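PDB 4R03: DUF3836 domain-containing protein from Parabacteroides distasonis ATCC 8503, which is of unknown function but folds into a single-layer antiparallel beta-sheet, a design thought to have evolved from repeated beta-hairpins. Local coordinates for residues K18-Q23 and N29-Y34; F62-Y67 and K88-N93; Y67-Q72 and T102-I107. All coordinates share one frame; numbering follows the deposited sequence.

Contact 1: residues K18-Q23 and N29-Y34; sequences KVVFLQ and NKQVRY. With PO4 (phosphate ion), chain D.
A classic beta bulge, in which Gln31 and Val32 both face Val20, interrupts the antiparallel hairpin of strands 14-24 and 27-38 and shifts its register by one residue. Val20 O accepts Gln31 N at 2.8 Å and, only weakly, Val32 N at 3.3 Å, whereas Val20 N points almost straight (179°) at Val32 O. On the face carrying the two valines, the side chains lie alongside each other: with chi1 of 58°, Val32 sets CG1 between its backbone N and carbonyl carbon, and CG1 meets Val20 CG2 at 3.8 Å. Beyond it Tyr34 CE2 comes within 4.2 Å of Val20 CG2. The other face gathers charge. Lys30 runs beside Phe21, its CG 3.5 Å from Phe21 CE2, and its extended chain delivers NZ to O2 of the phosphate at 2.8 Å. Arg33 turns the edge of its guanidinium to phosphate O1, while its NE forms a salt bridge with Glu35; Trp59 NE1 also holds the ion, which probably came from the crystallisation liquor. Past the paired backbone bonds of Leu22 and Asn29, one water donates to Leu22 O at 2.9 Å and accepts from Asn29 ND2 at 2.8 Å.

Contact 2: residues F62-Y67 and K88-N93; sequences FYQITY and KNFSLN
Gln64 lays its aliphatic base on the flat of the Phe90 ring, a CH-pi contact in which Gln64 CB stands 3.5 Å from the ring centroid and only 11° off the normal. From there the glutamine heads outward. Its CG is anti to the backbone N (chi1 178°) and the chain stays extended to CD, which carries the amide past the CD2-CE2 rim of the ring: Gln64 OE1 lies 3.7 Å from Phe90 CD2, and NE2 lies 3.8 Å from Phe90 CE2. The amide stays on the same side of the ring plane as CB, its own plane turned 30° from that of the ring. Strand 58-69, which supplies Gln64, is an inner strand of the seven-stranded single-layer sheet; Phe90 comes from the connection between strands 75-84 and 94-100, and its ring also meets that of Trp83. Beyond the glutamine the phenylalanine touches backbone, with Phe90 CE1 3.6 Å from Tyr63 C, and Phe62 C lies near the plane of the ring at its edge. Phe62 and Tyr63 form a classic beta bulge opposite Ala49, and in both the bond to CB leads away from the loop. Across Phe90, Ser91 OG donates to Asn89 OD1 at 2.6 Å, and Ser91 N adds a weak bond to the same oxygen.

Contact 3: residues Y67-Q72 and T102-I107; sequences YQYDDQ and TNYEEI
Side-chain packing without polar bonds between its two segments joins Tyr67 and Tyr69, near the end of strand 58-69, to Tyr104 and Ile107 of the 3-10 segment that follows the last strand. Tyr67 and Ile107 overlap alongside, heading opposite ways. Ile107 CD1 lies 3.6 Å from Tyr67 CE2, and its other branch, CG2, reaches the phenol end at 3.5 Å from Tyr67 OH. With an alanine in place of Tyr67, both methyls of Ile107 would probably lose the ring they rest on, leaving a gap beneath the 3-10 segment. The other two tyrosines stand nearly perpendicular. Tyr69 OH comes to the edge of the Tyr104 ring, in its plane and 3.3 Å from Tyr104 CE1, while Tyr69 CE1 keeps 4.0 Å from that same carbon. Tyr104 CG is anti to the backbone N (chi1 177°), which swings the ring back toward the strand although its CB sets off to one side. Both hydroxyls are spoken for at Val44: Tyr69 OH bonds to its O and Tyr104 OH to its N, which is likely to limit how far the two phenol ends can shift. The bond from Ile107 N to Tyr104 O, 2.9 Å, has the i to i+3 spacing of a 3-10 turn, and the whole is a C-terminal 3-10 segment laid across one face of a single-layer antiparallel sheet.

How the contacts relate
All three contacts draw on one antiparallel sheet whose strands follow one another in chain order. Contact 1 closes a hairpin between neighbouring strands before either of the others opens. Contacts 2 and 3 share strand 58-69, overlapping at Tyr67, and their segments alternate along the chain. Centres lie about 19 Å apart for contacts 1 and 2 and for 2 and 3, and about 24 Å for 1 and 3, which sit on opposite sides of the chain's centre. Tyr34 CE1 packs 3.6 Å from Tyr63 OH, linking contacts 1 and 2. Hairpin pairing thus builds the layer, while later loop and C-terminal residues return to it.

Contact 1: residues K18-Q23 and N29-Y34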
loop_
_atom_site.group_PDB
_atom_site.type_symbol
_atom_site.label_atom_id
_atom_site.label_comp_id
_atom_site.label_asym_id
_atom_site.label_seq_id
_atom_site.Cartn_x
_atom_site.Cartn_y
_atom_site.Cartn_z
ATOM N N LYS A 18 4.034 -2.058 6.543
ATOM C CA LYS A 18 4.071 -3.512 6.431
ATOM C C LYS A 18 5.065 -3.843 5.313
ATOM O O LYS A 18 4.908 -3.328 4.183
ATOM C CB LYS A 18 2.698 -4.080 6.108
ATOM C CG LYS A 18 2.627 -5.583 5.952
ATOM C CD LYS A 18 1.146 -6.091 5.717
ATOM C CE LYS A 18 0.192 -5.743 6.856
ATOM N NZ LYS A 18 -1.170 -6.471 6.932
ATOM N N VAL A 19 6.013 -4.720 5.606
ATOM C CA VAL A 19 6.950 -5.265 4.618
ATOM C C VAL A 19 6.628 -6.708 4.365
ATOM O O VAL A 19 6.467 -7.503 5.313
ATOM C CB VAL A 19 8.412 -5.093 5.070
ATOM C CG1 VAL A 19 9.369 -5.750 4.054
ATOM C CG2 VAL A 19 8.719 -3.608 5.211
ATOM N N VAL A 20 6.566 -7.081 3.084
ATOM C CA VAL A 20 6.357 -8.466 2.675
ATOM C C VAL A 20 7.638 -9.005 2.101
ATOM O O VAL A 20 8.206 -8.399 1.159
ATOM C CB VAL A 20 5.269 -8.574 1.576
ATOM C CG1 VAL A 20 5.031 -10.043 1.190
ATOM C CG2 VAL A 20 3.989 -7.902 2.012
ATOM N N PHE A 21 8.111 -10.108 2.665
ATOM C CA PHE A 21 9.240 -10.877 2.163
ATOM C C PHE A 21 8.728 -12.155 1.474
ATOM O O PHE A 21 7.854 -12.866 2.024
ATOM C CB PHE A 21 10.197 -11.298 3.244
ATOM C CG PHE A 21 10.833 -10.186 4.007
ATOM C CD1 PHE A 21 10.174 -9.594 5.050
ATOM C CD2 PHE A 21 12.162 -9.823 3.770
ATOM C CE1 PHE A 21 10.795 -8.595 5.786
ATOM C CE2 PHE A 21 12.759 -8.818 4.538
ATOM C CZ PHE A 21 12.070 -8.207 5.492
ATOM N N LEU A 22 9.203 -12.400 0.261
ATOM C CA LEU A 22 8.934 -13.652 -0.449
ATOM C C LEU A 22 9.988 -14.696 -0.124
ATOM O O LEU A 22 11.204 -14.471 -0.264
ATOM C CB LEU A 22 8.893 -13.380 -1.963
ATOM C CG LEU A 22 8.762 -14.642 -2.842
ATOM C CD1 LEU A 22 7.442 -15.342 -2.601
ATOM C CD2 LEU A 22 8.880 -14.231 -4.334
ATOM N N GLN A 23 9.530 -15.852 0.334
ATOM C CA GLN A 23 10.354 -17.018 0.626
ATOM C C GLN A 23 10.073 -18.052 -0.469
ATOM O O GLN A 23 8.932 -18.522 -0.588
ATOM C CB GLN A 23 9.998 -17.575 1.976
ATOM C CG GLN A 23 10.350 -16.645 3.161
ATOM C CD GLN A 23 9.582 -17.003 4.384
ATOM O OE1 GLN A 23 8.379 -17.130 4.364
ATOM N NE2 GLN A 23 10.278 -17.073 5.496
ATOM N N ASN A 29 13.620 -12.743 -0.063
ATOM C CA ASN A 29 13.785 -11.446 -0.740
ATOM C C ASN A 29 12.672 -10.511 -0.387
ATOM O O ASN A 29 11.501 -10.876 -0.378
ATOM C CB ASN A 29 13.840 -11.614 -2.239
ATOM C CG ASN A 29 15.102 -12.286 -2.715
ATOM O OD1 ASN A 29 16.188 -11.643 -2.926
ATOM N ND2 ASN A 29 14.997 -13.554 -2.916
ATOM N N LYS A 30 13.024 -9.259 -0.175
ATOM C CA LYS A 30 12.032 -8.229 -0.024
ATOM C C LYS A 30 11.201 -8.099 -1.248
ATOM O O LYS A 30 11.710 -8.021 -2.412
ATOM C CB LYS A 30 12.691 -6.865 0.292
ATOM C CG LYS A 30 13.250 -6.820 1.699
ATOM C CD LYS A 30 14.162 -5.589 1.965
ATOM C CE LYS A 30 14.481 -5.552 3.408
ATOM N NZ LYS A 30 15.360 -4.335 3.698
ATOM N N GLN A 31 9.888 -8.070 -1.082
ATOM C CA GLN A 31 8.982 -7.944 -2.215
ATOM C C GLN A 31 8.335 -6.579 -2.300
ATOM O O GLN A 31 8.358 -5.938 -3.359
ATOM C CB GLN A 31 7.868 -9.005 -2.181
ATOM C CG GLN A 31 7.006 -9.036 -3.390
ATOM C CD GLN A 31 5.965 -10.062 -3.257
ATOM O OE1 GLN A 31 5.183 -10.015 -2.320
ATOM N NE2 GLN A 31 5.880 -10.972 -4.198
ATOM N N VAL A 32 7.671 -6.130 -1.238
ATOM C CA VAL A 32 6.951 -4.873 -1.276
ATOM C C VAL A 32 6.879 -4.302 0.127
ATOM O O VAL A 32 6.846 -5.074 1.093
ATOM C CB VAL A 32 5.529 -5.029 -1.937
ATOM C CG1 VAL A 32 4.669 -6.052 -1.225
ATOM C CG2 VAL A 32 4.816 -3.736 -2.055
ATOM N N ARG A 33 6.857 -2.979 0.242
ATOM C CA ARG A 33 6.660 -2.237 1.480
ATOM C C ARG A 33 5.472 -1.299 1.301
ATOM O O ARG A 33 5.362 -0.612 0.325
ATOM C CB ARG A 33 7.895 -1.414 1.829
ATOM C CG ARG A 33 7.734 -0.505 3.043
ATOM C CD ARG A 33 9.014 0.304 3.266
ATOM N NE ARG A 33 8.784 1.253 4.373
ATOM C CZ ARG A 33 9.031 0.989 5.625
ATOM N NH1 ARG A 33 9.619 -0.125 5.995
ATOM N NH2 ARG A 33 8.716 1.917 6.513
ATOM N N TYR A 34 4.566 -1.338 2.283
ATOM C CA TYR A 34 3.395 -0.479 2.300
ATOM C C TYR A 34 3.532 0.493 3.469
ATOM O O TYR A 34 3.955 0.120 4.578
ATOM C CB TYR A 34 2.141 -1.275 2.490
ATOM C CG TYR A 34 1.896 -2.314 1.440
ATOM C CD1 TYR A 34 1.616 -1.950 0.155
ATOM C CD2 TYR A 34 1.921 -3.659 1.737
ATOM C CE1 TYR A 34 1.365 -2.899 -0.800
ATOM C CE2 TYR A 34 1.714 -4.640 0.759
ATOM C CZ TYR A 34 1.356 -4.241 -0.509
ATOM O OH TYR A 34 1.125 -5.209 -1.501
HETATM P P PO4 D . 12.851 -2.712 5.912
HETATM O O1 PO4 D . 11.643 -1.801 5.840
HETATM O O2 PO4 D . 13.683 -2.406 4.726
HETATM O O3 PO4 D . 12.514 -4.217 5.933
HETATM O O4 PO4 D . 13.587 -2.423 7.200
HETATM O O HOH W 1 12.680 -15.039 -2.735
#

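Contact 2: residues F62-Y67 and K88-N93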
loop_
_atom_site.group_PDB
_atom_site.type_symbol
_atom_site.label_atom_id
_atom_site.label_comp_id
_atom_site.label_asym_id
_atom_site.label_seq_id
_atom_site.Cartn_x
_atom_site.Cartn_y
_atom_site.Cartn_z
ATOM N N PHE A 62 6.397 2.985 -5.871
ATOM C CA PHE A 62 5.805 2.238 -6.927
ATOM C C PHE A 62 4.394 2.718 -7.272
ATOM O O PHE A 62 4.118 3.067 -8.427
ATOM C CB PHE A 62 5.823 0.715 -6.628
ATOM C CG PHE A 62 5.397 -0.106 -7.778
ATOM C CD1 PHE A 62 6.054 -0.004 -8.992
ATOM C CD2 PHE A 62 4.335 -0.942 -7.686
ATOM C CE1 PHE A 62 5.654 -0.728 -10.096
ATOM C CE2 PHE A 62 3.912 -1.689 -8.810
ATOM C CZ PHE A 62 4.572 -1.562 -10.005
ATOM N N TYR A 63 3.517 2.796 -6.273
ATOM C CA TYR A 63 2.177 3.365 -6.454
ATOM C C TYR A 63 1.672 3.972 -5.203
ATOM O O TYR A 63 2.202 3.758 -4.103
ATOM C CB TYR A 63 1.168 2.357 -7.034
ATOM C CG TYR A 63 0.718 1.209 -6.117
ATOM C CD1 TYR A 63 -0.094 1.475 -5.027
ATOM C CD2 TYR A 63 1.086 -0.082 -6.356
ATOM C CE1 TYR A 63 -0.583 0.428 -4.185
ATOM C CE2 TYR A 63 0.591 -1.143 -5.519
ATOM C CZ TYR A 63 -0.217 -0.837 -4.472
ATOM O OH TYR A 63 -0.680 -1.829 -3.584
ATOM N N GLN A 64 0.606 4.745 -5.332
ATOM C CA GLN A 64 -0.028 5.449 -4.229
ATOM C C GLN A 64 -1.546 5.370 -4.445
ATOM O O GLN A 64 -2.021 5.640 -5.556
ATOM C CB GLN A 64 0.369 6.900 -4.164
ATOM C CG GLN A 64 -0.306 7.670 -3.075
ATOM C CD GLN A 64 0.046 9.128 -3.099
ATOM O OE1 GLN A 64 -0.406 9.883 -3.979
ATOM N NE2 GLN A 64 0.837 9.544 -2.137
ATOM N N ILE A 65 -2.294 4.981 -3.409
ATOM C CA ILE A 65 -3.757 5.011 -3.492
ATOM C C ILE A 65 -4.261 5.950 -2.405
ATOM O O ILE A 65 -3.756 5.952 -1.268
ATOM C CB ILE A 65 -4.311 3.609 -3.271
ATOM C CG1 ILE A 65 -3.708 2.586 -4.229
ATOM C CG2 ILE A 65 -5.883 3.613 -3.293
ATOM C CD1 ILE A 65 -4.163 1.201 -4.056
ATOM N N THR A 66 -5.253 6.791 -2.749
ATOM C CA THR A 66 -5.957 7.594 -1.760
ATOM C C THR A 66 -7.428 7.154 -1.678
ATOM O O THR A 66 -7.965 6.587 -2.619
ATOM C CB THR A 66 -5.871 9.104 -2.010
ATOM O OG1 THR A 66 -6.383 9.379 -3.309
ATOM C CG2 THR A 66 -4.450 9.603 -1.912
ATOM N N TYR A 67 -7.977 7.311 -0.495
ATOM C CA TYR A 67 -9.313 6.712 -0.128
ATOM C C TYR A 67 -10.230 7.804 0.381
ATOM O O TYR A 67 -9.865 8.594 1.214
ATOM C CB TYR A 67 -9.194 5.642 0.950
ATOM C CG TYR A 67 -8.232 4.555 0.591
ATOM C CD1 TYR A 67 -6.855 4.708 0.855
ATOM C CD2 TYR A 67 -8.656 3.371 0.026
ATOM C CE1 TYR A 67 -5.960 3.694 0.478
ATOM C CE2 TYR A 67 -7.759 2.353 -0.366
ATOM C CZ TYR A 67 -6.407 2.537 -0.129
ATOM O OH TYR A 67 -5.565 1.533 -0.460
ATOM N N LYS A 88 8.624 12.642 -10.396
ATOM C CA LYS A 88 8.647 12.519 -8.962
ATOM C C LYS A 88 7.259 12.748 -8.347
ATOM O O LYS A 88 7.128 13.348 -7.287
ATOM C CB LYS A 88 9.714 13.418 -8.316
ATOM C CG LYS A 88 11.099 13.302 -8.977
ATOM C CD LYS A 88 11.621 11.909 -8.897
ATOM C CE LYS A 88 13.118 11.830 -9.379
ATOM N NZ LYS A 88 13.561 10.440 -9.518
ATOM N N ASN A 89 6.279 12.125 -8.988
ATOM C CA ASN A 89 4.932 12.116 -8.469
ATOM C C ASN A 89 4.229 10.845 -8.897
ATOM O O ASN A 89 4.818 9.971 -9.569
ATOM C CB ASN A 89 4.193 13.378 -8.901
ATOM C CG ASN A 89 3.973 13.449 -10.398
ATOM O OD1 ASN A 89 4.025 12.489 -11.165
ATOM N ND2 ASN A 89 3.787 14.680 -10.846
ATOM N N PHE A 90 2.970 10.711 -8.477
ATOM C CA PHE A 90 2.166 9.521 -8.804
ATOM C C PHE A 90 1.164 9.777 -9.941
ATOM O O PHE A 90 -0.006 9.399 -9.870
ATOM C CB PHE A 90 1.493 8.978 -7.547
ATOM C CG PHE A 90 2.477 8.489 -6.502
ATOM C CD1 PHE A 90 2.978 7.199 -6.550
ATOM C CD2 PHE A 90 2.885 9.308 -5.468
ATOM C CE1 PHE A 90 3.891 6.745 -5.598
ATOM C CE2 PHE A 90 3.772 8.878 -4.512
ATOM C CZ PHE A 90 4.266 7.552 -4.576
ATOM N N SER A 91 1.674 10.343 -11.048
ATOM C CA SER A 91 0.794 10.744 -12.155
ATOM C C SER A 91 0.660 9.767 -13.297
ATOM O O SER A 91 -0.023 10.058 -14.304
ATOM C CB SER A 91 1.310 12.105 -12.692
ATOM O OG SER A 91 2.586 11.943 -13.251
ATOM N N LEU A 92 1.253 8.584 -13.199
ATOM C CA LEU A 92 1.187 7.611 -14.282
ATOM C C LEU A 92 0.056 6.635 -14.083
ATOM O O LEU A 92 -0.177 6.141 -12.991
ATOM C CB LEU A 92 2.486 6.825 -14.457
ATOM C CG LEU A 92 3.656 7.555 -15.088
ATOM C CD1 LEU A 92 4.872 6.655 -15.044
ATOM C CD2 LEU A 92 3.332 7.981 -16.522
ATOM N N ASN A 93 -0.693 6.368 -15.157
ATOM C CA ASN A 93 -1.714 5.332 -15.172
ATOM C C ASN A 93 -2.762 5.540 -14.095
ATOM O O ASN A 93 -3.103 4.602 -13.393
ATOM C CB ASN A 93 -1.060 3.956 -15.149
ATOM C CG ASN A 93 -0.054 3.778 -16.284
ATOM O OD1 ASN A 93 -0.345 4.115 -17.430
ATOM N ND2 ASN A 93 1.122 3.224 -15.978
#

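Contact 3: residues Y67-Q72 and T102-I107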
loop_
_atom_site.group_PDB
_atom_site.type_symbol
_atom_site.label_atom_id
_atom_site.label_comp_id
_atom_site.label_asym_id
_atom_site.label_seq_id
_atom_site.Cartn_x
_atom_site.Cartn_y
_atom_site.Cartn_z
ATOM N N TYR A 67 -7.977 7.311 -0.495
ATOM C CA TYR A 67 -9.313 6.712 -0.128
ATOM C C TYR A 67 -10.230 7.804 0.381
ATOM O O TYR A 67 -9.865 8.594 1.214
ATOM C CB TYR A 67 -9.194 5.642 0.950
ATOM C CG TYR A 67 -8.232 4.555 0.591
ATOM C CD1 TYR A 67 -6.855 4.708 0.855
ATOM C CD2 TYR A 67 -8.656 3.371 0.026
ATOM C CE1 TYR A 67 -5.960 3.694 0.478
ATOM C CE2 TYR A 67 -7.759 2.353 -0.366
ATOM C CZ TYR A 67 -6.407 2.537 -0.129
ATOM O OH TYR A 67 -5.565 1.533 -0.460
ATOM N N GLN A 68 -11.453 7.814 -0.182
ATOM C CA GLN A 68 -12.543 8.698 0.268
ATOM C C GLN A 68 -13.789 7.882 0.668
ATOM O O GLN A 68 -14.113 6.875 0.062
ATOM C CB GLN A 68 -12.891 9.625 -0.864
ATOM C CG GLN A 68 -11.825 10.577 -1.216
ATOM C CD GLN A 68 -12.332 11.510 -2.290
ATOM O OE1 GLN A 68 -12.635 11.081 -3.415
ATOM N NE2 GLN A 68 -12.481 12.782 -1.935
ATOM N N TYR A 69 -14.405 8.318 1.771
ATOM C CA TYR A 69 -15.459 7.603 2.476
ATOM C C TYR A 69 -16.773 8.410 2.423
ATOM O O TYR A 69 -16.748 9.630 2.503
ATOM C CB TYR A 69 -15.074 7.389 3.943
ATOM C CG TYR A 69 -13.813 6.540 4.024
ATOM C CD1 TYR A 69 -13.887 5.162 4.041
ATOM C CD2 TYR A 69 -12.565 7.167 4.043
ATOM C CE1 TYR A 69 -12.732 4.382 4.067
ATOM C CE2 TYR A 69 -11.407 6.384 4.115
ATOM C CZ TYR A 69 -11.507 5.023 4.081
ATOM O OH TYR A 69 -10.354 4.191 4.123
ATOM N N ASP A 70 -17.859 7.688 2.363
ATOM C CA ASP A 70 -19.211 8.285 2.223
ATOM C C ASP A 70 -20.105 7.634 3.285
ATOM O O ASP A 70 -20.071 6.415 3.456
ATOM C CB ASP A 70 -19.677 7.989 0.795
ATOM C CG ASP A 70 -21.025 8.578 0.449
ATOM O OD1 ASP A 70 -21.696 9.173 1.318
ATOM O OD2 ASP A 70 -21.411 8.413 -0.737
ATOM N N ASP A 71 -20.895 8.450 3.992
ATOM C CA ASP A 71 -21.812 7.967 5.063
ATOM C C ASP A 71 -22.760 6.846 4.600
ATOM O O ASP A 71 -22.816 5.776 5.210
ATOM C CB ASP A 71 -22.639 9.133 5.648
ATOM N N GLN A 72 -23.461 7.082 3.499
ATOM C CA GLN A 72 -24.606 6.255 3.114
ATOM C C GLN A 72 -24.328 5.245 1.985
ATOM O O GLN A 72 -25.198 4.452 1.631
ATOM C CB GLN A 72 -25.754 7.185 2.690
ATOM N N THR A 102 -17.259 -3.327 3.235
ATOM C CA THR A 102 -17.054 -4.591 3.955
ATOM C C THR A 102 -15.639 -5.170 3.729
ATOM O O THR A 102 -15.216 -6.024 4.479
ATOM C CB THR A 102 -18.021 -5.681 3.509
ATOM O OG1 THR A 102 -17.890 -5.888 2.108
ATOM C CG2 THR A 102 -19.466 -5.285 3.813
ATOM N N ASN A 103 -14.961 -4.736 2.667
ATOM C CA ASN A 103 -13.589 -5.187 2.399
ATOM C C ASN A 103 -12.521 -4.244 2.930
ATOM O O ASN A 103 -11.363 -4.346 2.521
ATOM C CB ASN A 103 -13.371 -5.374 0.900
ATOM C CG ASN A 103 -14.204 -6.532 0.327
ATOM O OD1 ASN A 103 -14.638 -7.439 1.048
ATOM N ND2 ASN A 103 -14.421 -6.491 -0.973
ATOM N N TYR A 104 -12.900 -3.307 3.789
ATOM C CA TYR A 104 -11.976 -2.270 4.342
ATOM C C TYR A 104 -10.662 -2.868 4.830
ATOM O O TYR A 104 -9.585 -2.362 4.490
ATOM C CB TYR A 104 -12.634 -1.508 5.507
ATOM C CG TYR A 104 -11.757 -0.517 6.166
ATOM C CD1 TYR A 104 -11.508 0.710 5.558
ATOM C CD2 TYR A 104 -11.114 -0.784 7.362
ATOM C CE1 TYR A 104 -10.686 1.638 6.128
ATOM C CE2 TYR A 104 -10.289 0.159 7.966
ATOM C CZ TYR A 104 -10.025 1.353 7.340
ATOM O OH TYR A 104 -9.205 2.304 7.923
ATOM N N GLU A 105 -10.730 -3.946 5.602
ATOM C CA GLU A 105 -9.501 -4.508 6.171
ATOM C C GLU A 105 -8.506 -5.030 5.140
ATOM O O GLU A 105 -7.307 -5.139 5.421
ATOM C CB GLU A 105 -9.812 -5.585 7.223
ATOM C CG GLU A 105 -10.388 -4.960 8.510
ATOM C CD GLU A 105 -9.358 -4.149 9.298
ATOM O OE1 GLU A 105 -8.201 -4.628 9.497
ATOM O OE2 GLU A 105 -9.691 -3.041 9.727
ATOM N N GLU A 106 -8.956 -5.329 3.943
ATOM C CA GLU A 106 -8.070 -5.790 2.917
ATOM C C GLU A 106 -7.202 -4.670 2.380
ATOM O O GLU A 106 -6.188 -4.954 1.703
ATOM C CB GLU A 106 -8.809 -6.470 1.791
ATOM C CG GLU A 106 -9.714 -7.623 2.274
ATOM C CD GLU A 106 -8.966 -8.837 2.874
ATOM O OE1 GLU A 106 -7.725 -8.938 2.737
ATOM O OE2 GLU A 106 -9.646 -9.732 3.455
ATOM N N ILE A 107 -7.488 -3.417 2.742
ATOM C CA ILE A 107 -6.576 -2.317 2.399
ATOM C C ILE A 107 -5.166 -2.514 2.994
ATOM O O ILE A 107 -4.186 -2.080 2.419
ATOM C CB ILE A 107 -7.168 -0.955 2.823
ATOM C CG1 ILE A 107 -8.364 -0.646 1.919
ATOM C CG2 ILE A 107 -6.132 0.177 2.763
ATOM C CD1 ILE A 107 -9.220 0.575 2.441
#